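Local coordinates for redy-like protein (Hahella chejuensis, PDB 2JDJ), which probably takes part in prodigiosin biosynthesis as a small homodimeric protein of the dimeric alpha/beta barrel clan, at residues M1-Q15 / F83-Q97. Numbering follows the deposited sequence.
Sequences METIIHKIRLFDVAQ and FSRMAEVVEELAGEQ. With IPA (isopropyl alcohol), chain E.
Opposite K7 the antiparallel ladder of strands 2-10 and 87-97 carries a beta bulge, V90 and E91 together facing one residue. V90 N bonds to K7 O (2.9 Å) and K7 N returns to E91 O (3.1 Å), leaving E91 N buried without a partner. Strand 87-97 is outermost in the chain's four-stranded antiparallel sheet, and its E96 and Q97 pair with a strand of the second subunit, continuing the sheet across the interface, consistent with the dimeric alpha/beta barrel clan.

V89 CG2 lies over one face of the H6 ring, while NE2 at the ring edge makes a weak bond to E92; their main polar partners are E57 and R64 respectively. On the sheet face carrying H6 and V89, I8 CG2 meets (3.7 Å) A87 CB, which also lies over one face of the F83 ring.

R9 grips a single carboxylate oxygen: NE (2.8 Å) and NH2 (2.7 Å) both reach E88 OE2, in the guanidinium plane. The bend at chi3 (62°) turns them toward it; the two planes stand 69° apart, NE meeting the anti lone pair and NH2 coming from above the carboxylate plane. E88 CG also packs against F11 CE1. Without the carboxylate, as with an alanine in place of E88, R9 would probably lose the charge partner that fixes its guanidinium, and F11 some packing.

The straight K7 chain runs beside E91 to place NZ 2.6 Å from OE1. K7 also bridges E91 of the second subunit, whose K7 binds E91 OE2 here, so these charges probably balance one another across the dimer interface.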
loop_
_atom_site.group_PDB
_atom_site.type_symbol
_atom_site.label_atom_id
_atom_site.label_comp_id
_atom_site.label_asym_id
_atom_site.label_seq_id
_atom_site.Cartn_x
_atom_site.Cartn_y
_atom_site.Cartn_z
HETATM N N MSE A 1 14.180 2.034 1.670
HETATM C CA MSE A 1 12.982 1.160 1.822
HETATM C C MSE A 1 12.153 1.254 0.544
HETATM O O MSE A 1 12.052 2.322 -0.068
HETATM C CB MSE A 1 12.152 1.622 3.018
HETATM C CG MSE A 1 11.059 0.668 3.439
HETATM SE SE MSE A 1 11.758 -0.871 4.417
HETATM C CE MSE A 1 11.933 -0.056 6.117
ATOM N N GLU A 2 11.576 0.140 0.132
ATOM C CA GLU A 2 10.687 0.133 -1.018
ATOM C C GLU A 2 9.408 -0.626 -0.717
ATOM O O GLU A 2 9.354 -1.414 0.224
ATOM C CB GLU A 2 11.401 -0.444 -2.238
ATOM C CG GLU A 2 12.678 0.327 -2.560
ATOM C CD GLU A 2 13.179 0.086 -3.949
ATOM O OE1 GLU A 2 12.355 0.172 -4.896
ATOM O OE2 GLU A 2 14.400 -0.177 -4.086
ATOM N N THR A 3 8.381 -0.351 -1.522
ATOM C CA THR A 3 7.062 -0.911 -1.344
ATOM C C THR A 3 6.597 -1.412 -2.682
ATOM O O THR A 3 6.765 -0.736 -3.694
ATOM C CB THR A 3 6.077 0.121 -0.800
ATOM O OG1 THR A 3 6.442 0.448 0.549
ATOM C CG2 THR A 3 4.637 -0.414 -0.809
ATOM N N ILE A 4 6.059 -2.624 -2.675
ATOM C CA ILE A 4 5.438 -3.212 -3.846
ATOM C C ILE A 4 3.987 -3.477 -3.487
ATOM O O ILE A 4 3.704 -4.019 -2.421
ATOM C CB ILE A 4 6.127 -4.537 -4.248
ATOM C CG1 ILE A 4 7.607 -4.298 -4.582
ATOM C CG2 ILE A 4 5.384 -5.192 -5.423
ATOM C CD1 ILE A 4 8.420 -5.570 -4.688
ATOM N N ILE A 5 3.077 -3.083 -4.376
ATOM C CA ILE A 5 1.649 -3.228 -4.166
ATOM C C ILE A 5 1.090 -3.964 -5.367
ATOM O O ILE A 5 1.419 -3.623 -6.507
ATOM C CB ILE A 5 0.975 -1.835 -4.034
ATOM C CG1 ILE A 5 1.428 -1.154 -2.737
ATOM C CG2 ILE A 5 -0.573 -1.940 -4.067
ATOM C CD1 ILE A 5 1.179 0.363 -2.699
ATOM N N HIS A 6 0.286 -5.004 -5.119
ATOM C CA HIS A 6 -0.395 -5.741 -6.203
ATOM C C HIS A 6 -1.918 -5.677 -6.081
ATOM O O HIS A 6 -2.456 -5.799 -4.992
ATOM C CB HIS A 6 -0.020 -7.232 -6.193
ATOM C CG HIS A 6 1.428 -7.506 -6.417
ATOM N ND1 HIS A 6 2.192 -8.221 -5.521
ATOM C CD2 HIS A 6 2.263 -7.162 -7.431
ATOM C CE1 HIS A 6 3.434 -8.305 -5.968
ATOM N NE2 HIS A 6 3.501 -7.686 -7.134
ATOM N N LYS A 7 -2.598 -5.506 -7.210
ATOM C CA LYS A 7 -4.026 -5.746 -7.281
ATOM C C LYS A 7 -4.107 -7.221 -7.595
ATOM O O LYS A 7 -3.367 -7.713 -8.461
ATOM C CB LYS A 7 -4.671 -4.946 -8.414
ATOM C CG LYS A 7 -4.646 -3.435 -8.191
ATOM C CD LYS A 7 -5.247 -2.733 -9.371
ATOM C CE LYS A 7 -5.537 -1.255 -9.066
ATOM N NZ LYS A 7 -5.924 -0.594 -10.369
ATOM N N ILE A 8 -4.980 -7.921 -6.878
ATOM C CA ILE A 8 -5.117 -9.379 -7.000
ATOM C C ILE A 8 -6.540 -9.741 -7.378
ATOM O O ILE A 8 -7.473 -9.358 -6.686
ATOM C CB ILE A 8 -4.754 -10.070 -5.660
ATOM C CG1 ILE A 8 -3.250 -9.883 -5.364
ATOM C CG2 ILE A 8 -5.175 -11.566 -5.692
ATOM C CD1 ILE A 8 -2.866 -10.141 -3.916
ATOM N N ARG A 9 -6.716 -10.497 -8.462
ATOM C CA ARG A 9 -8.039 -10.924 -8.867
ATOM C C ARG A 9 -8.189 -12.432 -8.651
ATOM O O ARG A 9 -7.375 -13.197 -9.146
ATOM C CB ARG A 9 -8.272 -10.590 -10.342
ATOM C CG ARG A 9 -9.723 -10.580 -10.776
ATOM C CD ARG A 9 -9.862 -10.413 -12.297
ATOM N NE ARG A 9 -9.247 -11.524 -13.010
ATOM C CZ ARG A 9 -9.876 -12.653 -13.364
ATOM N NH1 ARG A 9 -11.169 -12.840 -13.120
ATOM N NH2 ARG A 9 -9.204 -13.601 -13.996
ATOM N N LEU A 10 -9.231 -12.842 -7.929
ATOM C CA LEU A 10 -9.577 -14.255 -7.797
ATOM C C LEU A 10 -10.166 -14.736 -9.105
ATOM O O LEU A 10 -10.923 -14.016 -9.743
ATOM C CB LEU A 10 -10.599 -14.457 -6.683
ATOM C CG LEU A 10 -10.268 -14.037 -5.245
ATOM C CD1 LEU A 10 -11.359 -14.551 -4.258
ATOM C CD2 LEU A 10 -8.894 -14.525 -4.820
ATOM N N PHE A 11 -9.808 -15.941 -9.525
ATOM C CA PHE A 11 -10.452 -16.558 -10.674
ATOM C C PHE A 11 -11.924 -16.828 -10.350
ATOM O O PHE A 11 -12.794 -16.804 -11.217
ATOM C CB PHE A 11 -9.741 -17.863 -11.053
ATOM C CG PHE A 11 -8.295 -17.677 -11.447
ATOM C CD1 PHE A 11 -7.940 -16.765 -12.429
ATOM C CD2 PHE A 11 -7.300 -18.426 -10.845
ATOM C CE1 PHE A 11 -6.620 -16.604 -12.791
ATOM C CE2 PHE A 11 -5.974 -18.269 -11.203
ATOM C CZ PHE A 11 -5.637 -17.361 -12.173
ATOM N N ASP A 12 -12.208 -17.067 -9.081
ATOM C CA ASP A 12 -13.556 -17.406 -8.703
ATOM C C ASP A 12 -13.816 -16.935 -7.289
ATOM O O ASP A 12 -13.187 -17.447 -6.363
ATOM C CB ASP A 12 -13.672 -18.924 -8.785
ATOM C CG ASP A 12 -14.921 -19.439 -8.172
ATOM O OD1 ASP A 12 -15.978 -18.757 -8.252
ATOM O OD2 ASP A 12 -14.826 -20.549 -7.605
ATOM N N VAL A 13 -14.731 -15.973 -7.117
ATOM C CA VAL A 13 -14.957 -15.385 -5.791
ATOM C C VAL A 13 -15.558 -16.384 -4.816
ATOM O O VAL A 13 -15.454 -16.189 -3.618
ATOM C CB VAL A 13 -15.840 -14.075 -5.772
ATOM C CG1 VAL A 13 -15.111 -12.930 -6.412
ATOM C CG2 VAL A 13 -17.213 -14.286 -6.412
ATOM N N ALA A 14 -16.164 -17.457 -5.318
ATOM C CA ALA A 14 -16.584 -18.560 -4.417
ATOM C C ALA A 14 -15.420 -19.066 -3.566
ATOM O O ALA A 14 -15.614 -19.495 -2.422
ATOM C CB ALA A 14 -17.247 -19.705 -5.195
ATOM N N GLN A 15 -14.198 -18.962 -4.087
ATOM C CA GLN A 15 -12.996 -19.410 -3.351
ATOM C C GLN A 15 -12.418 -18.441 -2.340
ATOM O O GLN A 15 -11.327 -18.688 -1.812
ATOM C CB GLN A 15 -11.876 -19.756 -4.322
ATOM C CG GLN A 15 -11.823 -21.218 -4.644
ATOM C CD GLN A 15 -10.690 -21.571 -5.567
ATOM O OE1 GLN A 15 -10.330 -20.801 -6.477
ATOM N NE2 GLN A 15 -10.116 -22.744 -5.349
ATOM N N PHE A 83 -0.834 -19.730 -4.669
ATOM C CA PHE A 83 -1.466 -18.478 -5.093
ATOM C C PHE A 83 -2.077 -18.593 -6.487
ATOM O O PHE A 83 -3.242 -18.224 -6.719
ATOM C CB PHE A 83 -0.441 -17.343 -5.042
ATOM C CG PHE A 83 -0.970 -16.027 -5.548
ATOM C CD1 PHE A 83 -1.615 -15.143 -4.672
ATOM C CD2 PHE A 83 -0.810 -15.659 -6.882
ATOM C CE1 PHE A 83 -2.096 -13.922 -5.133
ATOM C CE2 PHE A 83 -1.291 -14.441 -7.342
ATOM C CZ PHE A 83 -1.935 -13.583 -6.469
ATOM N N SER A 84 -1.287 -19.149 -7.406
ATOM C CA SER A 84 -1.653 -19.269 -8.812
ATOM C C SER A 84 -2.821 -20.208 -9.134
ATOM O O SER A 84 -3.349 -20.174 -10.254
ATOM C CB SER A 84 -0.415 -19.657 -9.611
ATOM O OG SER A 84 0.403 -18.507 -9.780
ATOM N N ARG A 85 -3.216 -21.051 -8.176
ATOM C CA ARG A 85 -4.401 -21.910 -8.343
ATOM C C ARG A 85 -5.688 -21.116 -8.119
ATOM O O ARG A 85 -6.754 -21.532 -8.555
ATOM C CB ARG A 85 -4.382 -23.089 -7.356
ATOM C CG ARG A 85 -3.216 -24.066 -7.509
ATOM C CD ARG A 85 -3.189 -24.749 -8.852
ATOM N NE ARG A 85 -4.298 -25.695 -9.019
ATOM C CZ ARG A 85 -4.325 -26.932 -8.525
ATOM N NH1 ARG A 85 -3.304 -27.402 -7.809
ATOM N NH2 ARG A 85 -5.383 -27.703 -8.748
HETATM N N MSE A 86 -5.575 -19.962 -7.454
HETATM C CA MSE A 86 -6.754 -19.195 -7.023
HETATM C C MSE A 86 -6.850 -17.783 -7.596
HETATM O O MSE A 86 -7.946 -17.240 -7.691
HETATM C CB MSE A 86 -6.772 -19.049 -5.505
HETATM C CG MSE A 86 -7.001 -20.320 -4.715
HETATM SE SE MSE A 86 -6.741 -19.908 -2.818
HETATM C CE MSE A 86 -4.892 -19.376 -2.784
ATOM N N ALA A 87 -5.715 -17.206 -7.975
ATOM C CA ALA A 87 -5.629 -15.754 -8.163
ATOM C C ALA A 87 -4.543 -15.335 -9.137
ATOM O O ALA A 87 -3.645 -16.114 -9.436
ATOM C CB ALA A 87 -5.385 -15.093 -6.807
ATOM N N GLU A 88 -4.612 -14.087 -9.617
ATOM C CA GLU A 88 -3.573 -13.549 -10.475
ATOM C C GLU A 88 -3.332 -12.092 -10.094
ATOM O O GLU A 88 -4.254 -11.401 -9.634
ATOM C CB GLU A 88 -3.990 -13.650 -11.959
ATOM C CG GLU A 88 -5.305 -12.930 -12.268
ATOM C CD GLU A 88 -5.691 -12.955 -13.737
ATOM O OE1 GLU A 88 -4.957 -13.562 -14.554
ATOM O OE2 GLU A 88 -6.748 -12.381 -14.069
ATOM N N VAL A 89 -2.093 -11.641 -10.260
ATOM C CA VAL A 89 -1.756 -10.242 -10.072
ATOM C C VAL A 89 -2.198 -9.571 -11.380
ATOM O O VAL A 89 -1.874 -10.058 -12.477
ATOM C CB VAL A 89 -0.234 -10.062 -9.835
ATOM C CG1 VAL A 89 0.158 -8.586 -9.903
ATOM C CG2 VAL A 89 0.201 -10.668 -8.497
ATOM N N VAL A 90 -2.943 -8.467 -11.269
ATOM C CA VAL A 90 -3.435 -7.743 -12.448
ATOM C C VAL A 90 -2.812 -6.334 -12.585
ATOM O O VAL A 90 -3.004 -5.652 -13.581
ATOM C CB VAL A 90 -5.011 -7.708 -12.486
ATOM C CG1 VAL A 90 -5.583 -9.145 -12.586
ATOM C CG2 VAL A 90 -5.605 -7.034 -11.256
ATOM N N GLU A 91 -2.112 -5.888 -11.550
ATOM C CA GLU A 91 -1.358 -4.661 -11.616
ATOM C C GLU A 91 -0.317 -4.684 -10.527
ATOM O O GLU A 91 -0.546 -5.248 -9.456
ATOM C CB GLU A 91 -2.260 -3.423 -11.485
ATOM C CG GLU A 91 -1.493 -2.112 -11.763
ATOM C CD GLU A 91 -2.364 -0.873 -11.728
ATOM O OE1 GLU A 91 -3.586 -0.982 -11.547
ATOM O OE2 GLU A 91 -1.819 0.233 -11.889
ATOM N N GLU A 92 0.848 -4.126 -10.830
ATOM C CA GLU A 92 1.866 -3.890 -9.818
ATOM C C GLU A 92 2.173 -2.398 -9.753
ATOM O O GLU A 92 2.362 -1.774 -10.787
ATOM C CB GLU A 92 3.155 -4.646 -10.142
ATOM C CG GLU A 92 4.249 -4.355 -9.128
ATOM C CD GLU A 92 5.521 -5.124 -9.395
ATOM O OE1 GLU A 92 5.477 -6.372 -9.447
ATOM O OE2 GLU A 92 6.565 -4.467 -9.536
ATOM N N LEU A 93 2.207 -1.844 -8.539
ATOM C CA LEU A 93 2.683 -0.485 -8.272
ATOM C C LEU A 93 3.895 -0.653 -7.367
ATOM O O LEU A 93 3.900 -1.540 -6.501
ATOM C CB LEU A 93 1.635 0.342 -7.511
ATOM C CG LEU A 93 0.251 0.727 -8.058
ATOM C CD1 LEU A 93 -0.703 -0.445 -8.193
ATOM C CD2 LEU A 93 -0.394 1.764 -7.163
ATOM N N ALA A 94 4.918 0.178 -7.548
ATOM C CA ALA A 94 6.126 0.094 -6.734
ATOM C C ALA A 94 6.786 1.468 -6.577
ATOM O O ALA A 94 6.766 2.279 -7.499
ATOM C CB ALA A 94 7.124 -0.898 -7.360
ATOM N N GLY A 95 7.374 1.718 -5.419
ATOM C CA GLY A 95 8.176 2.911 -5.237
ATOM C C GLY A 95 9.144 2.814 -4.086
ATOM O O GLY A 95 9.089 1.883 -3.277
ATOM N N GLU A 96 10.045 3.785 -4.043
ATOM C CA GLU A 96 10.996 3.957 -2.968
ATOM C C GLU A 96 10.410 4.928 -1.969
ATOM O O GLU A 96 9.937 6.010 -2.335
ATOM C CB GLU A 96 12.298 4.538 -3.528
ATOM C CG GLU A 96 13.368 4.799 -2.472
ATOM C CD GLU A 96 14.596 5.427 -3.068
ATOM O OE1 GLU A 96 14.530 6.589 -3.542
ATOM O OE2 GLU A 96 15.641 4.762 -3.045
ATOM N N GLN A 97 10.454 4.564 -0.695
ATOM C CA GLN A 97 9.823 5.368 0.331
ATOM C C GLN A 97 10.519 6.718 0.467
ATOM O O GLN A 97 11.748 6.804 0.357
ATOM C CB GLN A 97 9.907 4.638 1.654
ATOM C CG GLN A 97 9.113 5.255 2.786
ATOM C CD GLN A 97 8.964 4.257 3.897
ATOM O OE1 GLN A 97 8.318 3.222 3.724
ATOM N NE2 GLN A 97 9.594 4.534 5.036
HETATM C C1 IPA E . -18.200 -14.231 -0.199
HETATM C C2 IPA E . -17.882 -14.837 -1.562
HETATM C C3 IPA E . -19.156 -15.044 -2.375
HETATM O O2 IPA E . -17.241 -16.071 -1.358
HETATM O O HOH W 1 13.652 4.948 1.486
HETATM O O HOH W 2 -10.211 -18.190 -7.122
#